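PDB 2ZWI: alpha-/beta-galactoside alpha-2,3-sialyltransferase from Photobacterium phosphoreum, which probably transfers sialic acid from CMP-sialic acid to galactosides, forming an alpha-2,3 linkage. Local coordinates for residues 3-8 / 63-68; 15-20 / 216-221; 105-110 / 160-165. All coordinates share one frame; numbering follows the deposited sequence. Where two conformers were deposited one is given.

Interaction 1: 3-8 / 63-68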
loop_
_atom_site.group_PDB
_atom_site.type_symbol
_atom_site.label_atom_id
_atom_site.label_comp_id
_atom_site.label_asym_id
_atom_site.label_seq_id
_atom_site.Cartn_x
_atom_site.Cartn_y
_atom_site.Cartn_z
ATOM N N LYS A 3 -13.546 20.374 18.710
ATOM C CA LYS A 3 -13.361 18.949 18.441
ATOM C C LYS A 3 -12.794 18.637 17.064
ATOM O O LYS A 3 -13.094 19.318 16.080
ATOM C CB LYS A 3 -14.641 18.154 18.711
ATOM C CG LYS A 3 -15.060 18.205 20.176
ATOM C CD LYS A 3 -16.146 17.199 20.510
ATOM C CE LYS A 3 -17.447 17.502 19.790
ATOM N NZ LYS A 3 -18.606 16.816 20.453
ATOM N N THR A 4 -11.928 17.628 17.028
ATOM C CA THR A 4 -11.438 17.113 15.763
ATOM C C THR A 4 -11.921 15.687 15.552
ATOM O O THR A 4 -11.839 14.847 16.440
ATOM C CB THR A 4 -9.896 17.255 15.588
ATOM O OG1 THR A 4 -9.403 16.190 14.764
ATOM C CG2 THR A 4 -9.183 17.233 16.920
ATOM N N ILE A 5 -12.470 15.445 14.367
ATOM C CA ILE A 5 -12.903 14.120 13.958
ATOM C C ILE A 5 -11.878 13.582 12.967
ATOM O O ILE A 5 -11.481 14.287 12.050
ATOM C CB ILE A 5 -14.304 14.172 13.282
ATOM C CG1 ILE A 5 -15.368 14.635 14.280
ATOM C CG2 ILE A 5 -14.702 12.816 12.688
ATOM C CD1 ILE A 5 -16.687 14.912 13.612
ATOM N N GLU A 6 -11.466 12.329 13.157
ATOM C CA GLU A 6 -10.543 11.648 12.251
ATOM C C GLU A 6 -11.299 10.634 11.394
ATOM O O GLU A 6 -12.001 9.769 11.917
ATOM C CB GLU A 6 -9.435 10.955 13.049
ATOM C CG GLU A 6 -8.592 11.898 13.898
ATOM C CD GLU A 6 -7.653 11.171 14.869
ATOM O OE1 GLU A 6 -7.346 9.967 14.667
ATOM O OE2 GLU A 6 -7.215 11.816 15.842
ATOM N N VAL A 7 -11.159 10.753 10.077
ATOM C CA VAL A 7 -11.855 9.879 9.126
ATOM C C VAL A 7 -10.817 8.953 8.499
ATOM O O VAL A 7 -9.756 9.410 8.072
ATOM C CB VAL A 7 -12.568 10.699 8.010
ATOM C CG1 VAL A 7 -13.086 9.795 6.898
ATOM C CG2 VAL A 7 -13.713 11.521 8.591
ATOM N N TYR A 8 -11.136 7.664 8.438
ATOM C CA TYR A 8 -10.237 6.652 7.888
ATOM C C TYR A 8 -10.964 5.838 6.822
ATOM O O TYR A 8 -11.940 5.148 7.128
ATOM C CB TYR A 8 -9.727 5.735 9.016
ATOM C CG TYR A 8 -8.827 6.455 10.013
ATOM C CD1 TYR A 8 -7.465 6.593 9.770
ATOM C CD2 TYR A 8 -9.344 7.003 11.180
ATOM C CE1 TYR A 8 -6.636 7.258 10.659
ATOM C CE2 TYR A 8 -8.519 7.678 12.087
ATOM C CZ TYR A 8 -7.171 7.804 11.815
ATOM O OH TYR A 8 -6.336 8.459 12.698
ATOM N N LYS A 63 -22.967 10.444 6.136
ATOM C CA LYS A 63 -24.190 10.777 6.873
ATOM C C LYS A 63 -23.920 11.085 8.361
ATOM O O LYS A 63 -24.423 12.075 8.893
ATOM C CB LYS A 63 -25.204 9.636 6.730
ATOM C CG LYS A 63 -26.547 9.878 7.406
ATOM C CD LYS A 63 -27.601 10.412 6.442
ATOM C CE LYS A 63 -28.899 10.757 7.178
ATOM N NZ LYS A 63 -29.493 9.588 7.927
ATOM N N SER A 64 -23.124 10.240 9.013
ATOM C CA SER A 64 -22.745 10.440 10.413
ATOM C C SER A 64 -21.775 11.606 10.586
ATOM O O SER A 64 -21.854 12.331 11.578
ATOM C CB SER A 64 -22.115 9.183 10.991
ATOM O OG SER A 64 -23.083 8.171 11.192
ATOM N N LEU A 65 -20.852 11.762 9.635
ATOM C CA LEU A 65 -19.926 12.895 9.634
ATOM C C LEU A 65 -20.713 14.205 9.625
ATOM O O LEU A 65 -20.509 15.064 10.472
ATOM C CB LEU A 65 -19.014 12.842 8.400
ATOM C CG LEU A 65 -17.572 13.348 8.480
ATOM C CD1 LEU A 65 -17.081 13.826 7.110
ATOM C CD2 LEU A 65 -17.341 14.406 9.551
ATOM N N ASP A 66 -21.617 14.329 8.657
ATOM C CA ASP A 66 -22.426 15.523 8.476
ATOM C C ASP A 66 -23.271 15.887 9.700
ATOM O O ASP A 66 -23.367 17.058 10.053
ATOM C CB ASP A 66 -23.332 15.361 7.256
ATOM C CG ASP A 66 -22.568 15.363 5.949
ATOM O OD1 ASP A 66 -21.343 15.661 5.926
ATOM O OD2 ASP A 66 -23.209 15.053 4.925
ATOM N N SER A 67 -23.891 14.901 10.344
ATOM C CA SER A 67 -24.695 15.213 11.532
ATOM C C SER A 67 -23.807 15.723 12.676
ATOM O O SER A 67 -24.188 16.649 13.396
ATOM C CB SER A 67 -25.596 14.043 11.957
ATOM O OG SER A 67 -24.842 12.915 12.348
ATOM N N MET A 68 -22.614 15.149 12.820
ATOM C CA MET A 68 -21.645 15.642 13.812
ATOM C C MET A 68 -21.254 17.099 13.555
ATOM O O MET A 68 -21.224 17.916 14.489
ATOM C CB MET A 68 -20.397 14.765 13.849
ATOM C CG MET A 68 -20.673 13.355 14.328
ATOM S SD MET A 68 -19.203 12.339 14.556
ATOM C CE MET A 68 -18.637 12.990 16.126
#
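I5 on strand 3-8 reaches out to helix 63-68 and fits against the thioether end of M68. Its CD1 does nearly all the touching: it lies 3.7 Å from CE of M68 and just as near SD and CB of the same residue, so the methionine curls around a single methyl group. The methionine chain bends at its last torsion (chi3 78°), and CE comes to rest against I5 CD1. I5 itself holds CG1 beside its backbone N (chi1 -64°) with the chain extended beyond, and this carries CD1 across to the helix; the two side chains cross at a slant.

Packing slackens one turn back along the helix. L65 approaches with its CD2 methyl, 4.1 Å from I5 CD1, and its CG stands 4.3 Å from V7 CG2, the more distant of the leucine's two contacts. Nothing polar links the segments, and the summed buried surface is a modest 181 Å². The solvent side lies past I5 toward the start of the strand, where K3 is exposed and turns its ammonium group to a salt bridge with E73; S67, on the helix, is exposed as well.

Strand segment 3-8 and helix segment 63-68 run almost antiparallel, at 172°, with their axes 10.9 Å apart, the layering expected of a helix laid on the parallel sheet of a Rossmann-like GT-B domain. Strands 31-36 and 74-82 flank strand 3-10 in that sheet, and I5 also touches L33 and I74 on them. Beside helix 58-70 lies helix 86-98, whose I92 meets both V7 and L65, while its I96 packs on L65.

Interaction 2: 15-20 / 216-221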
loop_
_atom_site.group_PDB
_atom_site.type_symbol
_atom_site.label_atom_id
_atom_site.label_comp_id
_atom_site.label_asym_id
_atom_site.label_seq_id
_atom_site.Cartn_x
_atom_site.Cartn_y
_atom_site.Cartn_z
ATOM N N PRO A 15 -2.954 1.019 2.650
ATOM C CA PRO A 15 -3.374 2.181 3.453
ATOM C C PRO A 15 -4.073 1.812 4.766
ATOM O O PRO A 15 -3.890 2.497 5.757
ATOM C CB PRO A 15 -4.320 2.945 2.514
ATOM C CG PRO A 15 -3.861 2.555 1.128
ATOM C CD PRO A 15 -3.500 1.087 1.277
ATOM N N THR A 16 -4.856 0.734 4.772
ATOM C CA THR A 16 -5.548 0.315 5.974
ATOM C C THR A 16 -4.533 -0.052 7.049
ATOM O O THR A 16 -4.632 0.425 8.173
ATOM C CB THR A 16 -6.503 -0.871 5.712
ATOM O OG1 THR A 16 -7.563 -0.453 4.840
ATOM C CG2 THR A 16 -7.086 -1.388 7.009
ATOM N N ILE A 17 -3.554 -0.882 6.686
ATOM C CA ILE A 17 -2.546 -1.373 7.634
ATOM C C ILE A 17 -1.714 -0.217 8.211
ATOM O O ILE A 17 -1.461 -0.165 9.420
ATOM C CB ILE A 17 -1.623 -2.460 6.976
ATOM C CG1 ILE A 17 -2.435 -3.686 6.505
ATOM C CG2 ILE A 17 -0.466 -2.849 7.892
ATOM C CD1 ILE A 17 -3.066 -4.529 7.606
ATOM N N GLN A 18 -1.298 0.704 7.342
ATOM C CA GLN A 18 -0.615 1.931 7.765
ATOM C C GLN A 18 -1.520 2.841 8.618
ATOM O O GLN A 18 -1.078 3.430 9.609
ATOM C CB GLN A 18 -0.055 2.682 6.556
ATOM C CG GLN A 18 1.248 2.075 5.997
ATOM C CD GLN A 18 2.471 2.444 6.826
ATOM O OE1 GLN A 18 3.477 1.736 6.826
ATOM N NE2 GLN A 18 2.393 3.561 7.522
ATOM N N GLN A 19 -2.791 2.942 8.250
ATOM C CA GLN A 19 -3.726 3.737 9.047
ATOM C C GLN A 19 -3.942 3.134 10.430
ATOM O O GLN A 19 -3.887 3.857 11.422
ATOM C CB GLN A 19 -5.056 3.948 8.319
ATOM C CG GLN A 19 -4.996 4.917 7.136
ATOM C CD GLN A 19 -6.273 4.878 6.316
ATOM O OE1 GLN A 19 -7.318 4.452 6.806
ATOM N NE2 GLN A 19 -6.201 5.324 5.070
ATOM N N MET A 20 -4.156 1.818 10.503
ATOM C CA MET A 20 -4.274 1.122 11.800
ATOM C C MET A 20 -3.056 1.428 12.672
ATOM O O MET A 20 -3.173 1.778 13.841
ATOM C CB MET A 20 -4.389 -0.396 11.606
ATOM C CG MET A 20 -5.685 -0.890 10.983
ATOM S SD MET A 20 -5.554 -2.621 10.489
ATOM C CE MET A 20 -7.252 -2.983 10.070
ATOM N N ASN A 216 -5.236 -7.443 17.037
ATOM C CA ASN A 216 -6.703 -7.419 17.097
ATOM C C ASN A 216 -7.367 -6.769 15.874
ATOM O O ASN A 216 -8.342 -7.298 15.346
ATOM C CB ASN A 216 -7.191 -6.775 18.394
ATOM C CG ASN A 216 -6.968 -7.663 19.607
ATOM O OD1 ASN A 216 -6.871 -8.884 19.490
ATOM N ND2 ASN A 216 -6.878 -7.046 20.784
ATOM N N PHE A 217 -6.840 -5.625 15.447
ATOM C CA PHE A 217 -7.273 -4.941 14.220
ATOM C C PHE A 217 -7.201 -5.813 12.961
ATOM O O PHE A 217 -8.130 -5.846 12.161
ATOM C CB PHE A 217 -6.382 -3.718 13.978
ATOM C CG PHE A 217 -6.977 -2.428 14.427
ATOM C CD1 PHE A 217 -8.305 -2.112 14.129
ATOM C CD2 PHE A 217 -6.191 -1.495 15.095
ATOM C CE1 PHE A 217 -8.853 -0.902 14.521
ATOM C CE2 PHE A 217 -6.722 -0.271 15.496
ATOM C CZ PHE A 217 -8.060 0.027 15.207
ATOM N N THR A 218 -6.072 -6.496 12.798
ATOM C CA THR A 218 -5.755 -7.223 11.573
ATOM C C THR A 218 -6.226 -8.674 11.599
ATOM O O THR A 218 -6.369 -9.312 10.544
ATOM C CB THR A 218 -4.233 -7.219 11.321
ATOM O OG1 THR A 218 -3.563 -7.749 12.473
ATOM C CG2 THR A 218 -3.740 -5.800 11.058
ATOM N N GLY A 219 -6.450 -9.196 12.803
ATOM C CA GLY A 219 -6.736 -10.618 12.993
ATOM C C GLY A 219 -5.503 -11.468 12.738
ATOM O O GLY A 219 -5.612 -12.672 12.522
ATOM N N PHE A 220 -4.329 -10.840 12.753
ATOM C CA PHE A 220 -3.078 -11.540 12.479
ATOM C C PHE A 220 -2.127 -11.495 13.669
ATOM O O PHE A 220 -1.894 -10.435 14.244
ATOM C CB PHE A 220 -2.376 -10.989 11.228
ATOM C CG PHE A 220 -0.997 -11.561 11.015
ATOM C CD1 PHE A 220 -0.828 -12.877 10.567
ATOM C CD2 PHE A 220 0.133 -10.806 11.295
ATOM C CE1 PHE A 220 0.442 -13.413 10.393
ATOM C CE2 PHE A 220 1.416 -11.346 11.129
ATOM C CZ PHE A 220 1.564 -12.650 10.676
ATOM N N ASN A 221 -1.568 -12.653 14.009
ATOM C CA ASN A 221 -0.574 -12.775 15.067
ATOM C C ASN A 221 0.588 -13.564 14.491
ATOM O O ASN A 221 0.373 -14.665 13.978
ATOM C CB ASN A 221 -1.179 -13.526 16.263
ATOM C CG ASN A 221 -0.275 -13.542 17.471
ATOM O OD1 ASN A 221 0.906 -13.868 17.381
ATOM N ND2 ASN A 221 -0.843 -13.215 18.628
#
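M20 slides over the ring of F217, the two side chains running past each other in opposite directions. Its CG sits above one face, 4.3 Å from the ring centroid and 21° off the normal, a CH-pi contact displaced toward the rim. The sulfur comes in more obliquely: SD is 5.0 Å from the same centroid, giving a Met-aromatic contact, and rests 3.7 Å from F217 CB. Beyond it, CE ends 3.7 Å from the carbonyl O of F217. This long reach follows from a chain that stays extended past CG (chi3 171°), so that CG, SD and CE track from the ring across CB to the backbone.

Here helix 14-26, which follows the first strand of the N-terminal Rossmann-like domain of this GT-B fold, meets the C-terminal end of helix 208-218. That helix closes at G219, whose positive phi turns the chain away. T218, just before it, makes an ST turn, its OG1 accepting from the backbone N of F220 at 3.2 Å; the hydroxyl also bonds to the carbonyl of F214 one turn back. With chi1 at 55°, OG1 lies between the backbone N and the carbonyl carbon, and the CG2 methyl is left to face helix 14-26.

That methyl is shared by two partners. M20 SD lies 3.7 Å from T218 CG2, and I17 CD1 approaches T218 CG2 equally closely, the isoleucine and threonine crossing at about a right angle. F217 packs further on L46 and I50 of helix 44-50, and I17 touches E306, a residue of the CMP site at the start of helix 305-310.

Interaction 3: 105-110 / 160-165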
loop_
_atom_site.group_PDB
_atom_site.type_symbol
_atom_site.label_atom_id
_atom_site.label_comp_id
_atom_site.label_asym_id
_atom_site.label_seq_id
_atom_site.Cartn_x
_atom_site.Cartn_y
_atom_site.Cartn_z
ATOM N N ILE A 105 -10.126 21.365 7.167
ATOM C CA ILE A 105 -9.872 20.029 6.605
ATOM C C ILE A 105 -8.379 19.814 6.386
ATOM O O ILE A 105 -7.707 20.656 5.800
ATOM C CB ILE A 105 -10.616 19.790 5.263
ATOM C CG1 ILE A 105 -12.133 19.820 5.468
ATOM C CG2 ILE A 105 -10.201 18.451 4.645
ATOM C CD1 ILE A 105 -12.930 20.127 4.205
ATOM N N GLU A 106 -7.877 18.685 6.870
ATOM C CA GLU A 106 -6.495 18.265 6.649
ATOM C C GLU A 106 -6.491 16.853 6.089
ATOM O O GLU A 106 -7.367 16.052 6.418
ATOM C CB GLU A 106 -5.696 18.333 7.953
ATOM C CG GLU A 106 -5.534 19.766 8.449
ATOM C CD GLU A 106 -4.669 19.887 9.687
ATOM O OE1 GLU A 106 -4.593 21.014 10.239
ATOM O OE2 GLU A 106 -4.066 18.874 10.104
ATOM N N LEU A 107 -5.506 16.550 5.250
ATOM C CA LEU A 107 -5.508 15.305 4.471
ATOM C C LEU A 107 -4.243 14.490 4.672
ATOM O O LEU A 107 -3.147 15.041 4.691
ATOM C CB LEU A 107 -5.669 15.598 2.973
ATOM C CG LEU A 107 -6.841 16.484 2.528
ATOM C CD1 LEU A 107 -6.738 16.805 1.062
ATOM C CD2 LEU A 107 -8.195 15.820 2.849
ATOM N N ASN A 108 -4.417 13.182 4.824
ATOM C CA ASN A 108 -3.321 12.219 4.776
ATOM C C ASN A 108 -3.646 11.167 3.715
ATOM O O ASN A 108 -4.614 10.405 3.882
ATOM C CB ASN A 108 -3.135 11.538 6.141
ATOM C CG ASN A 108 -2.708 12.513 7.231
ATOM O OD1 ASN A 108 -3.475 12.811 8.156
ATOM N ND2 ASN A 108 -1.492 13.020 7.125
ATOM N N PHE A 109 -2.859 11.135 2.636
ATOM C CA PHE A 109 -3.003 10.126 1.584
ATOM C C PHE A 109 -1.915 9.041 1.701
ATOM O O PHE A 109 -0.729 9.349 1.807
ATOM C CB PHE A 109 -2.917 10.760 0.190
ATOM C CG PHE A 109 -4.119 11.582 -0.201
ATOM C CD1 PHE A 109 -5.261 10.971 -0.728
ATOM C CD2 PHE A 109 -4.100 12.971 -0.073
ATOM C CE1 PHE A 109 -6.387 11.733 -1.102
ATOM C CE2 PHE A 109 -5.208 13.744 -0.458
ATOM C CZ PHE A 109 -6.357 13.118 -0.970
ATOM N N TYR A 110 -2.327 7.784 1.686
ATOM C CA TYR A 110 -1.420 6.643 1.723
ATOM C C TYR A 110 -1.447 5.917 0.386
ATOM O O TYR A 110 -2.527 5.569 -0.094
ATOM C CB TYR A 110 -1.866 5.678 2.828
ATOM C CG TYR A 110 -1.735 6.252 4.218
ATOM C CD1 TYR A 110 -2.717 7.098 4.746
ATOM C CD2 TYR A 110 -0.628 5.953 4.998
ATOM C CE1 TYR A 110 -2.588 7.632 6.026
ATOM C CE2 TYR A 110 -0.489 6.485 6.286
ATOM C CZ TYR A 110 -1.463 7.316 6.778
ATOM O OH TYR A 110 -1.307 7.813 8.029
ATOM N N TYR A 160 -1.789 13.500 -6.614
ATOM C CA TYR A 160 -0.709 14.138 -5.854
ATOM C C TYR A 160 -0.804 15.675 -5.784
ATOM O O TYR A 160 0.177 16.354 -5.432
ATOM C CB TYR A 160 0.675 13.679 -6.353
ATOM C CG TYR A 160 1.028 12.249 -5.980
ATOM C CD1 TYR A 160 1.293 11.900 -4.654
ATOM C CD2 TYR A 160 1.110 11.251 -6.951
ATOM C CE1 TYR A 160 1.618 10.582 -4.296
ATOM C CE2 TYR A 160 1.452 9.935 -6.612
ATOM C CZ TYR A 160 1.703 9.609 -5.277
ATOM O OH TYR A 160 2.030 8.314 -4.927
ATOM N N GLY A 161 -1.981 16.228 -6.089
ATOM C CA GLY A 161 -2.114 17.676 -6.230
ATOM C C GLY A 161 -2.945 18.392 -5.177
ATOM O O GLY A 161 -3.231 19.585 -5.330
ATOM N N PHE A 162 -3.314 17.683 -4.109
ATOM C CA PHE A 162 -4.229 18.226 -3.088
ATOM C C PHE A 162 -3.592 19.238 -2.134
ATOM O O PHE A 162 -4.311 20.056 -1.544
ATOM C CB PHE A 162 -4.863 17.098 -2.256
ATOM C CG PHE A 162 -5.986 16.371 -2.946
ATOM C CD1 PHE A 162 -7.306 16.580 -2.556
ATOM C CD2 PHE A 162 -5.720 15.454 -3.972
ATOM C CE1 PHE A 162 -8.358 15.906 -3.184
ATOM C CE2 PHE A 162 -6.759 14.769 -4.607
ATOM C CZ PHE A 162 -8.080 14.991 -4.216
ATOM N N SER A 163 -2.265 19.186 -1.954
ATOM C CA SER A 163 -1.597 20.162 -1.063
ATOM C C SER A 163 -1.720 21.618 -1.568
ATOM O O SER A 163 -1.463 22.571 -0.819
ATOM C CB SER A 163 -0.139 19.777 -0.789
ATOM O OG SER A 163 0.708 20.119 -1.879
ATOM N N GLN A 164 -2.123 21.775 -2.833
ATOM C CA GLN A 164 -2.477 23.086 -3.383
ATOM C C GLN A 164 -3.756 23.647 -2.756
ATOM O O GLN A 164 -3.981 24.855 -2.777
ATOM C CB GLN A 164 -2.639 22.999 -4.911
ATOM C CG GLN A 164 -1.360 22.600 -5.647
ATOM C CD GLN A 164 -1.585 22.273 -7.122
ATOM O OE1 GLN A 164 -1.121 22.996 -8.001
ATOM N NE2 GLN A 164 -2.295 21.177 -7.396
ATOM N N LEU A 165 -4.588 22.768 -2.199
ATOM C CA LEU A 165 -5.908 23.162 -1.697
ATOM C C LEU A 165 -6.065 23.066 -0.189
ATOM O O LEU A 165 -6.779 23.879 0.411
ATOM C CB LEU A 165 -7.013 22.330 -2.356
ATOM C CG LEU A 165 -7.459 22.575 -3.802
ATOM C CD1 LEU A 165 -7.763 24.046 -4.040
ATOM C CD2 LEU A 165 -6.430 22.074 -4.778
#
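L107 and F109 of strand 105-110 meet the ring of F162, which lies in the loop 160-165. That loop begins at Y160, which leaves the preceding helix and points its CB away from the strand, though its hydroxyl bonds to D111 just beyond the strand's end. G161 follows, and its carbonyl O accepts a bond from Q164 NE2 at 2.8 Å, lying in the carbonyl plane on a lone pair and almost perfectly straight (178°), which ties the bend together.

At F162, CG stands beside the backbone N (chi1 -78°), directing the ring to the strand. CZ of F109 lies 3.7 Å above the plane of this ring, over its centre, while CE2 of F109 touches F162 CG. The two planes are inclined at 49° with centroids 4.8 Å apart. L107 meets the same ring obliquely, its CD1 at 3.7 Å from F162 CD1. Through F162 the loop packs on a face of the parallel sheet of the N-terminal Rossmann-like domain, within the connection from strand 104-110 to its neighbour 168-172. Here the ring also touches V90 of helix 86-98 and I142 of helix 128-147.

Further on, the amide of Q164 reaches S138 as well as G161, and L165 leans on K139 and Q143 of helix 128-147.

In the fold
All three contacts involve the N-terminal Rossmann-like domain, and interactions 1 and 3 reach the same parallel sheet at strands 3-10 and 104-110, their centres 18 Å apart and their nearest atoms about 6 Å apart. Interaction 2 meets both: Y8 CB of the strand in interaction 1 lies 3.5 Å from Q19 OE1, and P15 CG is 3.5 Å from Y110 O of interaction 3. Helix 14-26 comes next in the chain after strand 3-10 and packs against Y110 at the end of strand 104-110. Interaction 2 is the one near the ligand, the I17 side chain standing about 7 Å from the bound CMP; interactions 1 and 3 lie away from the CMP and zinc sites.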